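Local coordinates for mitochondrial RNA-binding protein 1 (Trypanosoma brucei, PDB 2GIA) that probably binds RNA, including guide RNA and mRNA, and acts with MRP2 as a matchmaker in mitochondrial RNA editing, at residues Leu38-Pro43 against Arg64-Leu69; Pro43-Arg48 against Leu55-Asp60. All blocks are in the same frame, centred on the assembly; numbering follows the deposited sequence.

Contact 1 of 2, residues Leu38-Pro43 against Arg64-Leu69; sequences LISQYP and RISVRL
The carbonyl oxygen of I39 is gripped by one hydrogen bond and one CA-H...O contact. V67 N lies 2.9 Å from I39 O, almost along the C=O axis, with an N-H...O angle of 175°. S66 CA sits beside the same oxygen at 3.5 Å. I39 N returns the bond to V67 O. Q41 and I65 form a second hydrogen-bonded pair of this antiparallel sheet, where I65 N meets Q41 O at 2.9 Å. L38-R68 and S40-S66 are the non-hydrogen-bonded pairs.

On the face of I39, Q41, I65 and V67, I39 CB packs on V67 CG2 at 3.7 Å. On the other face, L38 and R68 run side by side, and L38 CD2 lies over the R68 guanidinium, 3.4 Å from NH1. R64 CG sits between the backbone N and C (chi1 71°), and the extended chain then runs beside Y42. R64 CB makes a CH-pi contact over the Y42 ring, 4.2 Å from the centroid. R64 NH1 bonds to A61 O.

Strand 65-68 is an outermost strand of its sheet within this chain, and strand 26-33 pairs with the other edge of 36-43. Q41 and I65 reach strand 121-128 of the second sheet, where W123 NE1 bonds to Q41 OE1.

Contact 2 of 2, residues Pro43-Arg48 against Leu55-Asp60; sequences PQLGPR and LSPQFD
P43 opens the contact with its carbonyl. D60 N binds P43 O at 2.8 Å, nearly along the C=O axis. The same oxygen lies at the edge of the F59 ring, and F59 CA adds a CA-H...O contact. On the ring side of P43, CD rests 3.6 Å from D60 O.

Q44 makes a single backbone bridge with F59. Q44 CA comes 3.5 Å from F59 CD1. The Q44 side chain leaves with CG anti to the backbone N (chi1 173°) and runs alongside Q58. The chain stays extended, and at its end Q44 NE2 donates to G46 O at 2.9 Å, with that oxygen 6° out of the amide plane.

L45 N donates to Q58 O at 2.8 Å. The bond is straight at the hydrogen, 171°, but the donor stands above the carbonyl plane. The L45 side chain reaches over the other segment. Its CD2 meets P57 CG at 4.1 Å, and CD1 nears the D60 carboxylate. D60 OD1 itself accepts from D62 N.

Beyond G46, the Q58 amide approaches P47 O and R48 CA.

Both hydrogen bonds between the segments are backbone to backbone, so they draw on no side-chain atom, while L45 and Q58 supply much of the packing. The Q44 amide ties its own segment together through G46 O, with R19 N as its second partner, bound to Q44 OE1.

In the fold
Contact 2 is nested inside the loop closed by contact 1. The chain runs along strand 36-43, passes through P43, which both contacts share, makes the excursion 44-64 and returns as strand 65-68. The centres of the two contacts are about 17 Å apart. The centre of contact 1 is about 6 Å from that of the chain, the centre of contact 2 about 19 Å. They touch where Y42 O meets F59 CD1 at 3.6 Å. Contact 1 thus belongs to the four-stranded antiparallel sheet, and contact 2 continues the pairing beyond its end into an irregular loop. Both lie in the MRP family region, whose members probably bind nucleic acid.

Contact 1 of 2, residues Leu38-Pro43 against Arg64-Leu69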
ATOM      1  N   LEU B  38      16.795   2.171 -11.109  1.00 18.19           N
ATOM      2  CA  LEU B  38      17.654   2.608 -12.220  1.00 20.39           C
ATOM      3  C   LEU B  38      17.233   4.032 -12.548  1.00 20.24           C
ATOM      4  O   LEU B  38      16.128   4.274 -13.032  1.00 21.15           O
ATOM      5  CB  LEU B  38      17.448   1.693 -13.460  1.00 21.84           C
ATOM      6  CG  LEU B  38      17.558   0.196 -13.077  1.00 30.00           C
ATOM      7  CD1 LEU B  38      17.091  -0.734 -14.206  1.00 39.75           C
ATOM      8  CD2 LEU B  38      19.003  -0.098 -12.704  1.00 35.33           C
ATOM      9  N   ILE B  39      18.139   4.979 -12.360  1.00 17.18           N
ATOM     10  CA  ILE B  39      17.806   6.371 -12.606  1.00 14.64           C
ATOM     11  C   ILE B  39      18.636   6.812 -13.803  1.00 20.65           C
ATOM     12  O   ILE B  39      19.849   6.652 -13.787  1.00 20.91           O
ATOM     13  CB  ILE B  39      18.144   7.208 -11.362  1.00 15.49           C
ATOM     14  CG1 ILE B  39      17.281   6.700 -10.185  1.00 24.66           C
ATOM     15  CG2 ILE B  39      17.784   8.680 -11.630  1.00 17.20           C
ATOM     16  CD1 ILE B  39      17.559   7.422  -8.832  1.00 22.31           C
ATOM     17  N   SER B  40      17.961   7.348 -14.816  1.00 18.84           N
ATOM     18  CA  SER B  40      18.594   7.757 -16.073  1.00 18.82           C
ATOM     19  C   SER B  40      18.209   9.145 -16.497  1.00 16.09           C
ATOM     20  O   SER B  40      17.164   9.683 -16.099  1.00 19.37           O
ATOM     21  CB  SER B  40      18.163   6.772 -17.205  1.00 19.48           C
ATOM     22  OG  SER B  40      18.584   5.479 -16.875  1.00 34.07           O
ATOM     23  N   GLN B  41      19.086   9.788 -17.269  1.00 17.56           N
ATOM     24  CA  GLN B  41      18.713  11.073 -17.776  1.00 16.19           C
ATOM     25  C   GLN B  41      19.367  11.280 -19.140  1.00 19.86           C
ATOM     26  O   GLN B  41      20.534  10.935 -19.305  1.00 19.13           O
ATOM     27  CB  GLN B  41      19.162  12.202 -16.871  1.00 18.65           C
ATOM     28  CG  GLN B  41      18.507  13.522 -17.311  1.00 19.15           C
ATOM     29  CD  GLN B  41      18.954  14.694 -16.439  1.00 26.14           C
ATOM     30  OE1 GLN B  41      20.070  15.200 -16.564  1.00 22.19           O
ATOM     31  NE2 GLN B  41      18.070  15.125 -15.545  1.00 15.62           N
ATOM     32  N   TYR B  42      18.608  11.850 -20.074  1.00 21.31           N
ATOM     33  CA  TYR B  42      19.105  12.116 -21.433  1.00 19.55           C
ATOM     34  C   TYR B  42      19.062  13.605 -21.718  1.00 19.45           C
ATOM     35  O   TYR B  42      18.053  14.234 -21.482  1.00 22.96           O
ATOM     36  CB  TYR B  42      18.207  11.433 -22.452  1.00 17.84           C
ATOM     37  CG  TYR B  42      18.036   9.948 -22.234  1.00 28.46           C
ATOM     38  CD1 TYR B  42      18.546   9.048 -23.149  1.00 41.20           C
ATOM     39  CD2 TYR B  42      17.338   9.437 -21.122  1.00 34.53           C
ATOM     40  CE1 TYR B  42      18.384   7.681 -23.004  1.00 45.18           C
ATOM     41  CE2 TYR B  42      17.172   8.036 -20.965  1.00 43.35           C
ATOM     42  CZ  TYR B  42      17.708   7.176 -21.937  1.00 46.49           C
ATOM     43  OH  TYR B  42      17.548   5.816 -21.907  1.00 45.55           O
ATOM     44  N   PRO B  43      20.162  14.193 -22.225  1.00 22.34           N
ATOM     45  CA  PRO B  43      20.189  15.632 -22.540  1.00 20.67           C
ATOM     46  C   PRO B  43      19.293  15.854 -23.756  1.00 24.13           C
ATOM     47  O   PRO B  43      19.199  14.977 -24.631  1.00 22.03           O
ATOM     48  CB  PRO B  43      21.650  15.890 -22.922  1.00 26.85           C
ATOM     49  CG  PRO B  43      22.413  14.740 -22.381  1.00 26.09           C
ATOM     50  CD  PRO B  43      21.473  13.559 -22.451  1.00 23.64           C
ATOM     51  N   ARG B  64      23.758   9.808 -22.309  1.00 22.21           N
ATOM     52  CA  ARG B  64      22.965   9.650 -21.089  1.00 25.55           C
ATOM     53  C   ARG B  64      23.759   9.403 -19.817  1.00 24.60           C
ATOM     54  O   ARG B  64      24.935   9.024 -19.844  1.00 23.51           O
ATOM     55  CB  ARG B  64      21.953   8.501 -21.270  1.00 22.15           C
ATOM     56  CG  ARG B  64      22.601   7.121 -21.296  1.00 30.79           C
ATOM     57  CD  ARG B  64      21.568   6.062 -21.671  1.00 34.72           C
ATOM     58  NE  ARG B  64      22.127   4.719 -21.640  1.00 32.78           N
ATOM     59  CZ  ARG B  64      22.869   4.187 -22.605  1.00 40.80           C
ATOM     60  NH1 ARG B  64      23.159   4.882 -23.703  1.00 43.04           N
ATOM     61  NH2 ARG B  64      23.310   2.951 -22.484  1.00 47.25           N
ATOM     62  N   ILE B  65      23.090   9.647 -18.690  1.00 22.75           N
ATOM     63  CA  ILE B  65      23.616   9.341 -17.386  1.00 21.48           C
ATOM     64  C   ILE B  65      22.744   8.130 -16.986  1.00 22.42           C
ATOM     65  O   ILE B  65      21.534   8.119 -17.234  1.00 21.84           O
ATOM     66  CB  ILE B  65      23.377  10.506 -16.398  1.00 23.38           C
ATOM     67  CG1 ILE B  65      24.411  11.591 -16.675  1.00 23.99           C
ATOM     68  CG2 ILE B  65      23.455  10.017 -14.940  1.00 22.43           C
ATOM     69  CD1 ILE B  65      23.977  12.944 -16.179  1.00 23.10           C
ATOM     70  N   SER B  66      23.344   7.112 -16.369  1.00 21.31           N
ATOM     71  CA  SER B  66      22.571   5.958 -15.954  1.00 23.82           C
ATOM     72  C   SER B  66      23.167   5.354 -14.687  1.00 25.48           C
ATOM     73  O   SER B  66      24.280   4.811 -14.700  1.00 26.04           O
ATOM     74  CB  SER B  66      22.515   4.906 -17.082  1.00 27.55           C
ATOM     75  OG  SER B  66      21.525   3.955 -16.766  1.00 36.15           O
ATOM     76  N   VAL B  67      22.444   5.466 -13.573  1.00 21.48           N
ATOM     77  CA  VAL B  67      22.957   4.947 -12.317  1.00 17.78           C
ATOM     78  C   VAL B  67      22.053   3.844 -11.765  1.00 22.49           C
ATOM     79  O   VAL B  67      20.835   3.848 -11.977  1.00 22.35           O
ATOM     80  CB  VAL B  67      23.121   6.064 -11.229  1.00 16.83           C
ATOM     81  CG1 VAL B  67      24.159   7.143 -11.726  1.00 22.83           C
ATOM     82  CG2 VAL B  67      21.802   6.760 -10.939  1.00 17.81           C
ATOM     83  N   ARG B  68      22.668   2.926 -11.030  1.00 20.89           N
ATOM     84  CA  ARG B  68      21.925   1.791 -10.467  1.00 24.57           C
ATOM     85  C   ARG B  68      22.105   1.827  -8.958  1.00 22.59           C
ATOM     86  O   ARG B  68      23.230   1.922  -8.486  1.00 23.18           O
ATOM     87  CB  ARG B  68      22.509   0.502 -11.084  1.00 27.15           C
ATOM     88  CG  ARG B  68      21.819  -0.771 -10.682  1.00 38.44           C
ATOM     89  CD  ARG B  68      22.697  -1.962 -11.108  1.00 52.64           C
ATOM     90  NE  ARG B  68      21.897  -3.059 -11.623  1.00 66.67           N
ATOM     91  CZ  ARG B  68      21.374  -3.117 -12.846  1.00 68.44           C
ATOM     92  NH1 ARG B  68      21.567  -2.131 -13.718  1.00 62.82           N
ATOM     93  NH2 ARG B  68      20.633  -4.167 -13.192  1.00 70.57           N
ATOM     94  N   LEU B  69      21.004   1.780  -8.189  1.00 20.09           N
ATOM     95  CA  LEU B  69      21.096   1.814  -6.729  1.00 22.00           C
ATOM     96  C   LEU B  69      20.900   0.394  -6.146  1.00 24.24           C
ATOM     97  O   LEU B  69      20.533  -0.536  -6.853  1.00 27.74           O
ATOM     98  CB  LEU B  69      20.033   2.790  -6.160  1.00 22.23           C
ATOM     99  CG  LEU B  69      19.942   4.207  -6.767  1.00 27.52           C
ATOM    100  CD1 LEU B  69      19.134   5.172  -5.835  1.00 22.02           C
ATOM    101  CD2 LEU B  69      21.303   4.745  -7.025  1.00 23.34           C
TER

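Contact 2 of 2, residues Pro43-Arg48 against Leu55-Asp60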
ATOM      1  N   PRO B  43      20.162  14.193 -22.225  1.00 22.34           N
ATOM      2  CA  PRO B  43      20.189  15.632 -22.540  1.00 20.67           C
ATOM      3  C   PRO B  43      19.293  15.854 -23.756  1.00 24.13           C
ATOM      4  O   PRO B  43      19.199  14.977 -24.631  1.00 22.03           O
ATOM      5  CB  PRO B  43      21.650  15.890 -22.922  1.00 26.85           C
ATOM      6  CG  PRO B  43      22.413  14.740 -22.381  1.00 26.09           C
ATOM      7  CD  PRO B  43      21.473  13.559 -22.451  1.00 23.64           C
ATOM      8  N   GLN B  44      18.626  16.995 -23.824  1.00 24.26           N
ATOM      9  CA  GLN B  44      17.798  17.290 -24.988  1.00 18.89           C
ATOM     10  C   GLN B  44      18.763  17.372 -26.191  1.00 23.55           C
ATOM     11  O   GLN B  44      19.907  17.797 -26.026  1.00 23.42           O
ATOM     12  CB  GLN B  44      17.099  18.641 -24.816  1.00 24.04           C
ATOM     13  CG  GLN B  44      16.342  19.127 -26.016  1.00 24.42           C
ATOM     14  CD  GLN B  44      15.486  20.359 -25.666  1.00 35.99           C
ATOM     15  OE1 GLN B  44      15.085  20.533 -24.517  1.00 26.31           O
ATOM     16  NE2 GLN B  44      15.205  21.202 -26.653  1.00 25.30           N
ATOM     17  N   LEU B  45      18.282  16.963 -27.370  1.00 23.76           N
ATOM     18  CA  LEU B  45      19.074  16.998 -28.615  1.00 27.95           C
ATOM     19  C   LEU B  45      18.389  18.000 -29.553  1.00 19.85           C
ATOM     20  O   LEU B  45      17.297  17.760 -30.054  1.00 23.02           O
ATOM     21  CB  LEU B  45      19.091  15.615 -29.260  1.00 25.29           C
ATOM     22  CG  LEU B  45      20.025  15.427 -30.479  1.00 27.81           C
ATOM     23  CD1 LEU B  45      21.472  15.733 -30.083  1.00 26.79           C
ATOM     24  CD2 LEU B  45      19.868  14.009 -31.015  1.00 25.53           C
ATOM     25  N   GLY B  46      19.012  19.158 -29.729  1.00 28.74           N
ATOM     26  CA  GLY B  46      18.434  20.158 -30.603  1.00 26.41           C
ATOM     27  C   GLY B  46      17.160  20.820 -30.119  1.00 38.36           C
ATOM     28  O   GLY B  46      16.614  20.486 -29.057  1.00 36.82           O
ATOM     29  N   PRO B  47      16.661  21.785 -30.901  1.00 36.43           N
ATOM     30  CA  PRO B  47      15.442  22.539 -30.605  1.00 35.08           C
ATOM     31  C   PRO B  47      14.265  21.609 -30.414  1.00 35.19           C
ATOM     32  O   PRO B  47      14.295  20.481 -30.874  1.00 31.50           O
ATOM     33  CB  PRO B  47      15.247  23.401 -31.868  1.00 32.53           C
ATOM     34  CG  PRO B  47      16.631  23.637 -32.352  1.00 32.57           C
ATOM     35  CD  PRO B  47      17.321  22.288 -32.129  1.00 31.53           C
ATOM     36  N   ARG B  48      13.240  22.105 -29.725  1.00 30.93           N
ATOM     37  CA  ARG B  48      11.974  21.406 -29.518  1.00 30.15           C
ATOM     38  C   ARG B  48      11.465  20.959 -30.898  1.00 37.92           C
ATOM     39  O   ARG B  48      11.447  21.755 -31.855  1.00 32.92           O
ATOM     40  CB  ARG B  48      10.977  22.384 -28.917  1.00 32.42           C
ATOM     41  CG  ARG B  48       9.607  21.830 -28.637  1.00 39.44           C
ATOM     42  CD  ARG B  48       8.678  23.006 -28.259  1.00 46.26           C
ATOM     43  NE  ARG B  48       9.231  23.757 -27.127  1.00 51.36           N
ATOM     44  CZ  ARG B  48       9.013  23.454 -25.845  1.00 52.50           C
ATOM     45  NH1 ARG B  48       8.239  22.418 -25.527  1.00 44.48           N
ATOM     46  NH2 ARG B  48       9.593  24.170 -24.880  1.00 44.31           N
ATOM     47  N   LEU B  55      11.894  12.281 -37.558  1.00 35.74           N
ATOM     48  CA  LEU B  55      11.975  11.007 -36.818  1.00 31.94           C
ATOM     49  C   LEU B  55      13.216  10.982 -35.931  1.00 32.10           C
ATOM     50  O   LEU B  55      13.559   9.957 -35.338  1.00 31.84           O
ATOM     51  CB  LEU B  55      12.004   9.810 -37.796  1.00 38.43           C
ATOM     52  CG  LEU B  55      10.769   9.587 -38.687  1.00 37.73           C
ATOM     53  CD1 LEU B  55      10.904   8.266 -39.519  1.00 34.60           C
ATOM     54  CD2 LEU B  55       9.546   9.531 -37.806  1.00 41.73           C
ATOM     55  N   SER B  56      13.918  12.108 -35.880  1.00 29.85           N
ATOM     56  CA  SER B  56      15.103  12.197 -35.064  1.00 29.66           C
ATOM     57  C   SER B  56      14.609  12.221 -33.604  1.00 27.00           C
ATOM     58  O   SER B  56      13.490  12.643 -33.327  1.00 27.94           O
ATOM     59  CB  SER B  56      15.913  13.462 -35.399  1.00 28.67           C
ATOM     60  OG  SER B  56      15.172  14.675 -35.250  1.00 31.37           O
ATOM     61  N   PRO B  57      15.435  11.738 -32.679  1.00 26.98           N
ATOM     62  CA  PRO B  57      15.061  11.707 -31.258  1.00 30.56           C
ATOM     63  C   PRO B  57      15.139  13.073 -30.613  1.00 26.09           C
ATOM     64  O   PRO B  57      16.028  13.868 -30.929  1.00 23.55           O
ATOM     65  CB  PRO B  57      16.051  10.718 -30.648  1.00 27.90           C
ATOM     66  CG  PRO B  57      17.290  10.891 -31.514  1.00 35.90           C
ATOM     67  CD  PRO B  57      16.686  11.003 -32.924  1.00 27.53           C
ATOM     68  N   GLN B  58      14.189  13.354 -29.721  1.00 24.44           N
ATOM     69  CA  GLN B  58      14.183  14.644 -29.047  1.00 25.45           C
ATOM     70  C   GLN B  58      15.283  14.721 -28.017  1.00 23.97           C
ATOM     71  O   GLN B  58      15.749  15.817 -27.696  1.00 23.89           O
ATOM     72  CB  GLN B  58      12.826  14.897 -28.386  1.00 30.09           C
ATOM     73  CG  GLN B  58      12.734  16.201 -27.596  1.00 22.63           C
ATOM     74  CD  GLN B  58      12.835  17.445 -28.467  1.00 21.93           C
ATOM     75  OE1 GLN B  58      13.926  17.962 -28.738  1.00 28.64           O
ATOM     76  NE2 GLN B  58      11.703  17.918 -28.910  1.00 22.25           N
ATOM     77  N   PHE B  59      15.729  13.561 -27.524  1.00 20.24           N
ATOM     78  CA  PHE B  59      16.794  13.503 -26.499  1.00 22.05           C
ATOM     79  C   PHE B  59      17.960  12.631 -26.970  1.00 26.40           C
ATOM     80  O   PHE B  59      17.801  11.841 -27.879  1.00 25.98           O
ATOM     81  CB  PHE B  59      16.218  12.961 -25.166  1.00 20.38           C
ATOM     82  CG  PHE B  59      15.130  13.824 -24.607  1.00 19.81           C
ATOM     83  CD1 PHE B  59      15.439  14.968 -23.884  1.00 21.32           C
ATOM     84  CD2 PHE B  59      13.793  13.564 -24.917  1.00 20.49           C
ATOM     85  CE1 PHE B  59      14.403  15.867 -23.484  1.00 23.26           C
ATOM     86  CE2 PHE B  59      12.781  14.442 -24.528  1.00 24.73           C
ATOM     87  CZ  PHE B  59      13.090  15.587 -23.820  1.00 22.52           C
ATOM     88  N   ASP B  60      19.118  12.771 -26.324  1.00 22.82           N
ATOM     89  CA  ASP B  60      20.322  12.071 -26.752  1.00 23.64           C
ATOM     90  C   ASP B  60      20.729  10.869 -25.916  1.00 20.16           C
ATOM     91  O   ASP B  60      21.480  11.021 -24.944  1.00 22.66           O
ATOM     92  CB  ASP B  60      21.478  13.060 -26.781  1.00 24.29           C
ATOM     93  CG  ASP B  60      22.694  12.527 -27.537  1.00 33.41           C
ATOM     94  OD1 ASP B  60      22.647  11.362 -28.000  1.00 31.76           O
ATOM     95  OD2 ASP B  60      23.685  13.289 -27.651  1.00 35.30           O
TER